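Local coordinates for protein rhamnosidase B (Bacillus sp., PDB 2OKX) that probably hydrolyses terminal alpha-L-rhamnose residues from rhamnosides, as a glycoside hydrolase of family 78, at residues A[559-572]-A[855-867]. Residues are numbered along the deposited sequence; the frame is centred on the assembly and turned at random.
Sequences LCMEDTFVDCPSYE and MLTRSHCHAWSAA
The two loops come closest at Cys-568 and His-862, whose CA atoms lie 5.0 Å apart. Here Asp-567 O receives a CA-H...O contact from His-862 and sits over the centre of its imidazole face. Arg-858 NH1 and NH2 both grip OE1 of Glu-572, at 3.0 and 3.1 Å, and the carboxylate stands 77° from the guanidinium plane. Arg-858 CG, anti to the backbone N (chi1 177°), makes a CH-pi contact over the Tyr-571 ring, and a bend at chi3 (61°) turns the guanidinium to Glu-572. A water links Tyr-571 OH to Arg-858 O. Arg-858 NH2 also forms a salt bridge with Glu-841, and Glu-572 OE2 accepts from Trp-576. With an alanine at Arg-858, Glu-572 and Glu-841 would probably lose their shared positive charge, and one Tyr-571 face its CH-pi partner. A glycerol, probably from the crystallisation liquor, binds Glu-572 and Asp-567 (whose carboxylate Val-574 also holds), as often in pockets. Cys-560 CB presses on Ala-863 CB at 3.4 Å, and Pro-569 CD packs on Cys-861 SG. The contact joins the loop after helix 544-559 to the one before helix 868-876, within the alpha-barrel (six-hairpin) glycosidase domain. Ala-863 touches helix 577-590, while Pro-569 and Cys-861 meet strand 446-448.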
ATOM      1  N   LEU A 559      -5.260  -8.006   6.253  1.00 16.91           N
ATOM      2  CA  LEU A 559      -3.965  -7.545   5.759  1.00 17.20           C
ATOM      3  C   LEU A 559      -3.943  -6.092   5.299  1.00 18.12           C
ATOM      4  O   LEU A 559      -2.872  -5.492   5.172  1.00 18.34           O
ATOM      5  CB  LEU A 559      -3.481  -8.447   4.619  1.00 17.51           C
ATOM      6  CG  LEU A 559      -3.279  -9.931   4.925  1.00 15.93           C
ATOM      7  CD1 LEU A 559      -2.645 -10.581   3.705  1.00 15.49           C
ATOM      8  CD2 LEU A 559      -2.387 -10.123   6.155  1.00 16.09           C
ATOM      9  N   CYS A 560      -5.117  -5.529   5.041  1.00 16.26           N
ATOM     10  CA  CYS A 560      -5.209  -4.143   4.610  1.00 17.66           C
ATOM     11  C   CYS A 560      -5.589  -3.232   5.767  1.00 18.07           C
ATOM     12  O   CYS A 560      -6.087  -2.126   5.560  1.00 17.77           O
ATOM     13  CB  CYS A 560      -6.222  -3.997   3.477  1.00 16.66           C
ATOM     14  SG  CYS A 560      -5.648  -4.726   1.929  1.00 18.79           S
ATOM     15  N   MET A 561      -5.364  -3.717   6.984  1.00 18.45           N
ATOM     16  CA  MET A 561      -5.636  -2.939   8.184  1.00 18.56           C
ATOM     17  C   MET A 561      -4.333  -2.830   8.974  1.00 19.78           C
ATOM     18  O   MET A 561      -3.930  -3.772   9.658  1.00 19.29           O
ATOM     19  CB  MET A 561      -6.723  -3.608   9.039  1.00 19.49           C
ATOM     20  CG  MET A 561      -8.133  -3.470   8.472  1.00 18.61           C
ATOM     21  SD  MET A 561      -9.402  -4.404   9.375  1.00 20.39           S
ATOM     22  CE  MET A 561      -9.668  -3.351  10.809  1.00 18.34           C
ATOM     23  N   GLU A 562      -3.662  -1.688   8.836  1.00 20.30           N
ATOM     24  CA  GLU A 562      -2.413  -1.422   9.550  1.00 20.03           C
ATOM     25  C   GLU A 562      -2.791  -0.356  10.575  1.00 21.12           C
ATOM     26  O   GLU A 562      -3.810  -0.490  11.249  1.00 22.11           O
ATOM     27  CB  GLU A 562      -1.353  -0.874   8.585  1.00 20.25           C
ATOM     28  CG  GLU A 562      -1.034  -1.801   7.412  1.00 20.60           C
ATOM     29  CD  GLU A 562       0.094  -1.287   6.530  1.00 23.04           C
ATOM     30  OE1 GLU A 562       0.393  -1.952   5.516  1.00 19.24           O
ATOM     31  OE2 GLU A 562       0.683  -0.226   6.845  1.00 19.62           O
ATOM     32  N   ASP A 563      -1.987   0.698  10.692  1.00 20.90           N
ATOM     33  CA  ASP A 563      -2.318   1.779  11.620  1.00 21.64           C
ATOM     34  C   ASP A 563      -3.490   2.546  11.000  1.00 22.08           C
ATOM     35  O   ASP A 563      -4.165   3.338  11.664  1.00 22.93           O
ATOM     36  CB  ASP A 563      -1.115   2.698  11.824  1.00 22.74           C
ATOM     37  CG  ASP A 563      -0.613   3.288  10.530  1.00 23.02           C
ATOM     38  OD1 ASP A 563      -0.807   4.505  10.320  1.00 23.97           O
ATOM     39  OD2 ASP A 563      -0.035   2.530   9.721  1.00 23.43           O
ATOM     40  N   THR A 564      -3.713   2.297   9.713  1.00 20.24           N
ATOM     41  CA  THR A 564      -4.820   2.886   8.962  1.00 20.03           C
ATOM     42  C   THR A 564      -5.217   1.814   7.956  1.00 20.12           C
ATOM     43  O   THR A 564      -4.497   0.829   7.785  1.00 18.41           O
ATOM     44  CB  THR A 564      -4.398   4.118   8.125  1.00 21.58           C
ATOM     45  OG1 THR A 564      -3.439   3.713   7.138  1.00 21.52           O
ATOM     46  CG2 THR A 564      -3.801   5.207   9.006  1.00 19.93           C
ATOM     47  N   PHE A 565      -6.364   1.982   7.307  1.00 19.39           N
ATOM     48  CA  PHE A 565      -6.743   1.034   6.269  1.00 19.03           C
ATOM     49  C   PHE A 565      -5.737   1.344   5.165  1.00 20.09           C
ATOM     50  O   PHE A 565      -5.247   2.472   5.080  1.00 19.91           O
ATOM     51  CB  PHE A 565      -8.152   1.324   5.736  1.00 18.22           C
ATOM     52  CG  PHE A 565      -9.255   0.899   6.660  1.00 20.02           C
ATOM     53  CD1 PHE A 565     -10.034   1.846   7.316  1.00 20.31           C
ATOM     54  CD2 PHE A 565      -9.525  -0.450   6.862  1.00 20.96           C
ATOM     55  CE1 PHE A 565     -11.072   1.453   8.165  1.00 20.95           C
ATOM     56  CE2 PHE A 565     -10.561  -0.855   7.708  1.00 19.95           C
ATOM     57  CZ  PHE A 565     -11.335   0.102   8.361  1.00 21.66           C
ATOM     58  N   VAL A 566      -5.405   0.362   4.336  1.00 17.67           N
ATOM     59  CA  VAL A 566      -4.488   0.604   3.228  1.00 17.50           C
ATOM     60  C   VAL A 566      -5.059  -0.079   1.997  1.00 18.26           C
ATOM     61  O   VAL A 566      -5.896  -0.978   2.110  1.00 19.35           O
ATOM     62  CB  VAL A 566      -3.049   0.064   3.499  1.00 18.75           C
ATOM     63  CG1 VAL A 566      -2.416   0.827   4.644  1.00 18.74           C
ATOM     64  CG2 VAL A 566      -3.085  -1.423   3.803  1.00 19.27           C
ATOM     65  N   ASP A 567      -4.637   0.368   0.822  1.00 17.26           N
ATOM     66  CA  ASP A 567      -5.118  -0.219  -0.421  1.00 18.23           C
ATOM     67  C   ASP A 567      -4.634  -1.662  -0.539  1.00 18.70           C
ATOM     68  O   ASP A 567      -5.404  -2.554  -0.893  1.00 18.47           O
ATOM     69  CB  ASP A 567      -4.642   0.615  -1.625  1.00 17.44           C
ATOM     70  CG  ASP A 567      -3.122   0.750  -1.694  1.00 20.17           C
ATOM     71  OD1 ASP A 567      -2.474   0.794  -0.628  1.00 20.52           O
ATOM     72  OD2 ASP A 567      -2.577   0.837  -2.819  1.00 18.94           O
ATOM     73  N   CYS A 568      -3.361  -1.888  -0.229  1.00 17.67           N
ATOM     74  CA  CYS A 568      -2.776  -3.223  -0.295  1.00 18.68           C
ATOM     75  C   CYS A 568      -1.515  -3.311   0.568  1.00 19.27           C
ATOM     76  O   CYS A 568      -0.914  -2.295   0.912  1.00 19.78           O
ATOM     77  CB  CYS A 568      -2.437  -3.589  -1.747  1.00 18.13           C
ATOM     78  SG  CYS A 568      -1.274  -2.464  -2.566  1.00 21.59           S
ATOM     79  N   PRO A 569      -1.105  -4.534   0.934  1.00 18.76           N
ATOM     80  CA  PRO A 569       0.088  -4.731   1.763  1.00 18.39           C
ATOM     81  C   PRO A 569       1.401  -4.845   0.984  1.00 18.50           C
ATOM     82  O   PRO A 569       2.484  -4.726   1.561  1.00 17.82           O
ATOM     83  CB  PRO A 569      -0.237  -6.019   2.503  1.00 19.22           C
ATOM     84  CG  PRO A 569      -0.920  -6.820   1.422  1.00 18.43           C
ATOM     85  CD  PRO A 569      -1.855  -5.796   0.785  1.00 19.06           C
ATOM     86  N   SER A 570       1.306  -5.077  -0.321  1.00 19.54           N
ATOM     87  CA  SER A 570       2.500  -5.235  -1.140  1.00 18.78           C
ATOM     88  C   SER A 570       3.013  -3.955  -1.798  1.00 19.83           C
ATOM     89  O   SER A 570       3.938  -3.321  -1.285  1.00 19.48           O
ATOM     90  CB  SER A 570       2.263  -6.306  -2.213  1.00 20.93           C
ATOM     91  OG  SER A 570       1.155  -5.979  -3.033  1.00 24.00           O
ATOM     92  N   TYR A 571       2.410  -3.570  -2.921  1.00 18.73           N
ATOM     93  CA  TYR A 571       2.850  -2.389  -3.656  1.00 20.08           C
ATOM     94  C   TYR A 571       2.840  -1.040  -2.948  1.00 21.95           C
ATOM     95  O   TYR A 571       3.812  -0.287  -3.059  1.00 21.47           O
ATOM     96  CB  TYR A 571       2.062  -2.237  -4.967  1.00 20.36           C
ATOM     97  CG  TYR A 571       2.252  -3.382  -5.938  1.00 20.81           C
ATOM     98  CD1 TYR A 571       1.465  -4.529  -5.855  1.00 20.80           C
ATOM     99  CD2 TYR A 571       3.261  -3.341  -6.900  1.00 20.11           C
ATOM    100  CE1 TYR A 571       1.681  -5.613  -6.703  1.00 20.85           C
ATOM    101  CE2 TYR A 571       3.489  -4.418  -7.752  1.00 20.18           C
ATOM    102  CZ  TYR A 571       2.700  -5.552  -7.647  1.00 21.27           C
ATOM    103  OH  TYR A 571       2.953  -6.639  -8.452  1.00 20.29           O
ATOM    104  N   GLU A 572       1.780  -0.728  -2.205  1.00 19.80           N
ATOM    105  CA  GLU A 572       1.698   0.596  -1.596  1.00 20.19           C
ATOM    106  C   GLU A 572       1.613   0.767  -0.076  1.00 20.94           C
ATOM    107  O   GLU A 572       2.347   1.587   0.485  1.00 18.61           O
ATOM    108  CB  GLU A 572       0.544   1.359  -2.261  1.00 20.06           C
ATOM    109  CG  GLU A 572       0.433   1.073  -3.763  1.00 19.17           C
ATOM    110  CD  GLU A 572      -0.421   2.082  -4.512  1.00 20.88           C
ATOM    111  OE1 GLU A 572      -0.821   1.787  -5.659  1.00 21.24           O
ATOM    112  OE2 GLU A 572      -0.681   3.173  -3.966  1.00 22.68           O
ATOM    113  N   MET A 855      -1.593 -10.120 -17.259  1.00 33.21           N
ATOM    114  CA  MET A 855      -1.629 -10.317 -15.814  1.00 30.70           C
ATOM    115  C   MET A 855      -3.067 -10.418 -15.336  1.00 28.87           C
ATOM    116  O   MET A 855      -3.945  -9.707 -15.829  1.00 27.45           O
ATOM    117  CB  MET A 855      -0.952  -9.153 -15.092  1.00 30.65           C
ATOM    118  CG  MET A 855       0.507  -8.963 -15.433  1.00 30.72           C
ATOM    119  SD  MET A 855       1.173  -7.548 -14.561  1.00 30.26           S
ATOM    120  CE  MET A 855       2.939  -8.001 -14.476  1.00 28.79           C
ATOM    121  N   LEU A 856      -3.304 -11.298 -14.370  1.00 25.14           N
ATOM    122  CA  LEU A 856      -4.643 -11.462 -13.824  1.00 23.89           C
ATOM    123  C   LEU A 856      -5.064 -10.157 -13.156  1.00 22.89           C
ATOM    124  O   LEU A 856      -6.227  -9.753 -13.225  1.00 23.36           O
ATOM    125  CB  LEU A 856      -4.657 -12.607 -12.799  1.00 22.18           C
ATOM    126  CG  LEU A 856      -4.390 -14.007 -13.363  1.00 24.77           C
ATOM    127  CD1 LEU A 856      -4.147 -15.008 -12.231  1.00 23.81           C
ATOM    128  CD2 LEU A 856      -5.578 -14.434 -14.219  1.00 24.67           C
ATOM    129  N   THR A 857      -4.096  -9.498 -12.524  1.00 21.67           N
ATOM    130  CA  THR A 857      -4.322  -8.252 -11.800  1.00 21.07           C
ATOM    131  C   THR A 857      -2.950  -7.738 -11.364  1.00 21.55           C
ATOM    132  O   THR A 857      -1.962  -8.472 -11.449  1.00 20.67           O
ATOM    133  CB  THR A 857      -5.179  -8.518 -10.534  1.00 20.94           C
ATOM    134  OG1 THR A 857      -5.375  -7.303  -9.800  1.00 18.76           O
ATOM    135  CG2 THR A 857      -4.481  -9.537  -9.638  1.00 23.94           C
ATOM    136  N   ARG A 858      -2.871  -6.490 -10.915  1.00 20.95           N
ATOM    137  CA  ARG A 858      -1.587  -5.968 -10.441  1.00 19.25           C
ATOM    138  C   ARG A 858      -1.437  -6.505  -9.020  1.00 19.42           C
ATOM    139  O   ARG A 858      -0.689  -7.453  -8.772  1.00 18.61           O
ATOM    140  CB  ARG A 858      -1.579  -4.435 -10.413  1.00 21.33           C
ATOM    141  CG  ARG A 858      -0.270  -3.871  -9.844  1.00 22.42           C
ATOM    142  CD  ARG A 858      -0.327  -2.376  -9.549  1.00 24.95           C
ATOM    143  NE  ARG A 858      -1.336  -2.027  -8.548  1.00 22.75           N
ATOM    144  CZ  ARG A 858      -1.171  -1.082  -7.626  1.00 25.18           C
ATOM    145  NH1 ARG A 858      -0.032  -0.397  -7.570  1.00 21.82           N
ATOM    146  NH2 ARG A 858      -2.150  -0.803  -6.769  1.00 23.02           N
ATOM    147  N   SER A 859      -2.168  -5.895  -8.093  1.00 18.50           N
ATOM    148  CA  SER A 859      -2.164  -6.319  -6.699  1.00 18.17           C
ATOM    149  C   SER A 859      -3.147  -7.477  -6.520  1.00 19.66           C
ATOM    150  O   SER A 859      -4.272  -7.436  -7.032  1.00 18.27           O
ATOM    151  CB  SER A 859      -2.586  -5.161  -5.802  1.00 16.99           C
ATOM    152  OG  SER A 859      -2.969  -5.628  -4.521  1.00 16.95           O
ATOM    153  N   HIS A 860      -2.723  -8.510  -5.797  1.00 18.15           N
ATOM    154  CA  HIS A 860      -3.577  -9.666  -5.557  1.00 18.60           C
ATOM    155  C   HIS A 860      -4.300  -9.569  -4.221  1.00 19.12           C
ATOM    156  O   HIS A 860      -5.041 -10.478  -3.845  1.00 20.77           O
ATOM    157  CB  HIS A 860      -2.746 -10.953  -5.600  1.00 17.47           C
ATOM    158  CG  HIS A 860      -2.310 -11.339  -6.978  1.00 18.23           C
ATOM    159  ND1 HIS A 860      -2.791 -12.458  -7.625  1.00 17.84           N
ATOM    160  CD2 HIS A 860      -1.475 -10.730  -7.853  1.00 16.88           C
ATOM    161  CE1 HIS A 860      -2.273 -12.517  -8.839  1.00 19.14           C
ATOM    162  NE2 HIS A 860      -1.472 -11.481  -9.003  1.00 15.01           N
ATOM    163  N   CYS A 861      -4.091  -8.467  -3.509  1.00 18.18           N
ATOM    164  CA  CYS A 861      -4.714  -8.280  -2.202  1.00 19.10           C
ATOM    165  C   CYS A 861      -5.141  -6.824  -2.003  1.00 19.33           C
ATOM    166  O   CYS A 861      -4.355  -6.004  -1.540  1.00 19.35           O
ATOM    167  CB  CYS A 861      -3.723  -8.695  -1.101  1.00 17.41           C
ATOM    168  SG  CYS A 861      -4.359  -8.619   0.604  1.00 19.36           S
ATOM    169  N   HIS A 862      -6.385  -6.518  -2.367  1.00 18.41           N
ATOM    170  CA  HIS A 862      -6.949  -5.170  -2.239  1.00 19.07           C
ATOM    171  C   HIS A 862      -8.270  -5.303  -1.493  1.00 19.12           C
ATOM    172  O   HIS A 862      -9.243  -5.818  -2.042  1.00 17.60           O
ATOM    173  CB  HIS A 862      -7.215  -4.561  -3.625  1.00 18.25           C
ATOM    174  CG  HIS A 862      -6.215  -3.525  -4.038  1.00 19.81           C
ATOM    175  ND1 HIS A 862      -6.560  -2.212  -4.288  1.00 23.60           N
ATOM    176  CD2 HIS A 862      -4.883  -3.610  -4.257  1.00 17.63           C
ATOM    177  CE1 HIS A 862      -5.484  -1.535  -4.643  1.00 16.66           C
ATOM    178  NE2 HIS A 862      -4.452  -2.360  -4.633  1.00 23.39           N
ATOM    179  N   ALA A 863      -8.307  -4.840  -0.247  1.00 20.28           N
ATOM    180  CA  ALA A 863      -9.521  -4.956   0.552  1.00 20.76           C
ATOM    181  C   ALA A 863     -10.707  -4.197  -0.027  1.00 20.12           C
ATOM    182  O   ALA A 863     -11.840  -4.412   0.395  1.00 18.44           O
ATOM    183  CB  ALA A 863      -9.259  -4.509   1.997  1.00 21.20           C
ATOM    184  N   TRP A 864     -10.469  -3.310  -0.989  1.00 20.37           N
ATOM    185  CA  TRP A 864     -11.596  -2.592  -1.568  1.00 19.95           C
ATOM    186  C   TRP A 864     -12.410  -3.576  -2.416  1.00 19.61           C
ATOM    187  O   TRP A 864     -13.521  -3.272  -2.861  1.00 20.69           O
ATOM    188  CB  TRP A 864     -11.110  -1.371  -2.380  1.00 20.46           C
ATOM    189  CG  TRP A 864     -10.585  -1.611  -3.778  1.00 22.33           C
ATOM    190  CD1 TRP A 864     -10.249  -2.805  -4.356  1.00 21.75           C
ATOM    191  CD2 TRP A 864     -10.339  -0.605  -4.772  1.00 24.19           C
ATOM    192  NE1 TRP A 864      -9.814  -2.605  -5.649  1.00 22.80           N
ATOM    193  CE2 TRP A 864      -9.859  -1.263  -5.928  1.00 25.03           C
ATOM    194  CE3 TRP A 864     -10.479   0.791  -4.795  1.00 23.22           C
ATOM    195  CZ2 TRP A 864      -9.518  -0.571  -7.099  1.00 25.75           C
ATOM    196  CZ3 TRP A 864     -10.142   1.480  -5.961  1.00 27.16           C
ATOM    197  CH2 TRP A 864      -9.667   0.795  -7.097  1.00 24.88           C
ATOM    198  N   SER A 865     -11.856  -4.778  -2.581  1.00 16.78           N
ATOM    199  CA  SER A 865     -12.476  -5.855  -3.356  1.00 16.53           C
ATOM    200  C   SER A 865     -13.101  -6.945  -2.471  1.00 16.33           C
ATOM    201  O   SER A 865     -13.549  -7.969  -2.987  1.00 17.44           O
ATOM    202  CB  SER A 865     -11.428  -6.533  -4.248  1.00 16.58           C
ATOM    203  OG  SER A 865     -10.894  -5.650  -5.219  1.00 19.09           O
ATOM    204  N   ALA A 866     -13.137  -6.732  -1.157  1.00 14.70           N
ATOM    205  CA  ALA A 866     -13.671  -7.749  -0.241  1.00 14.83           C
ATOM    206  C   ALA A 866     -15.189  -7.751  -0.031  1.00 13.89           C
ATOM    207  O   ALA A 866     -15.676  -8.194   1.014  1.00 13.05           O
ATOM    208  CB  ALA A 866     -12.963  -7.638   1.118  1.00 13.01           C
ATOM    209  N   ALA A 867     -15.930  -7.287  -1.030  1.00 15.05           N
ATOM    210  CA  ALA A 867     -17.392  -7.224  -0.961  1.00 16.98           C
ATOM    211  C   ALA A 867     -18.124  -8.393  -0.285  1.00 16.35           C
ATOM    212  O   ALA A 867     -19.000  -8.170   0.554  1.00 17.67           O
ATOM    213  CB  ALA A 867     -17.964  -7.010  -2.364  1.00 15.76           C
TER
HETATM  214  O   HOH W   1      -8.092  -1.772  -1.385  1.00 19.54           O
HETATM  215  O   HOH W   2      -1.269  -6.355  -2.670  1.00 27.99           O
HETATM  216  O   HOH W   3       1.558  -8.868  -7.694  1.00 16.93           O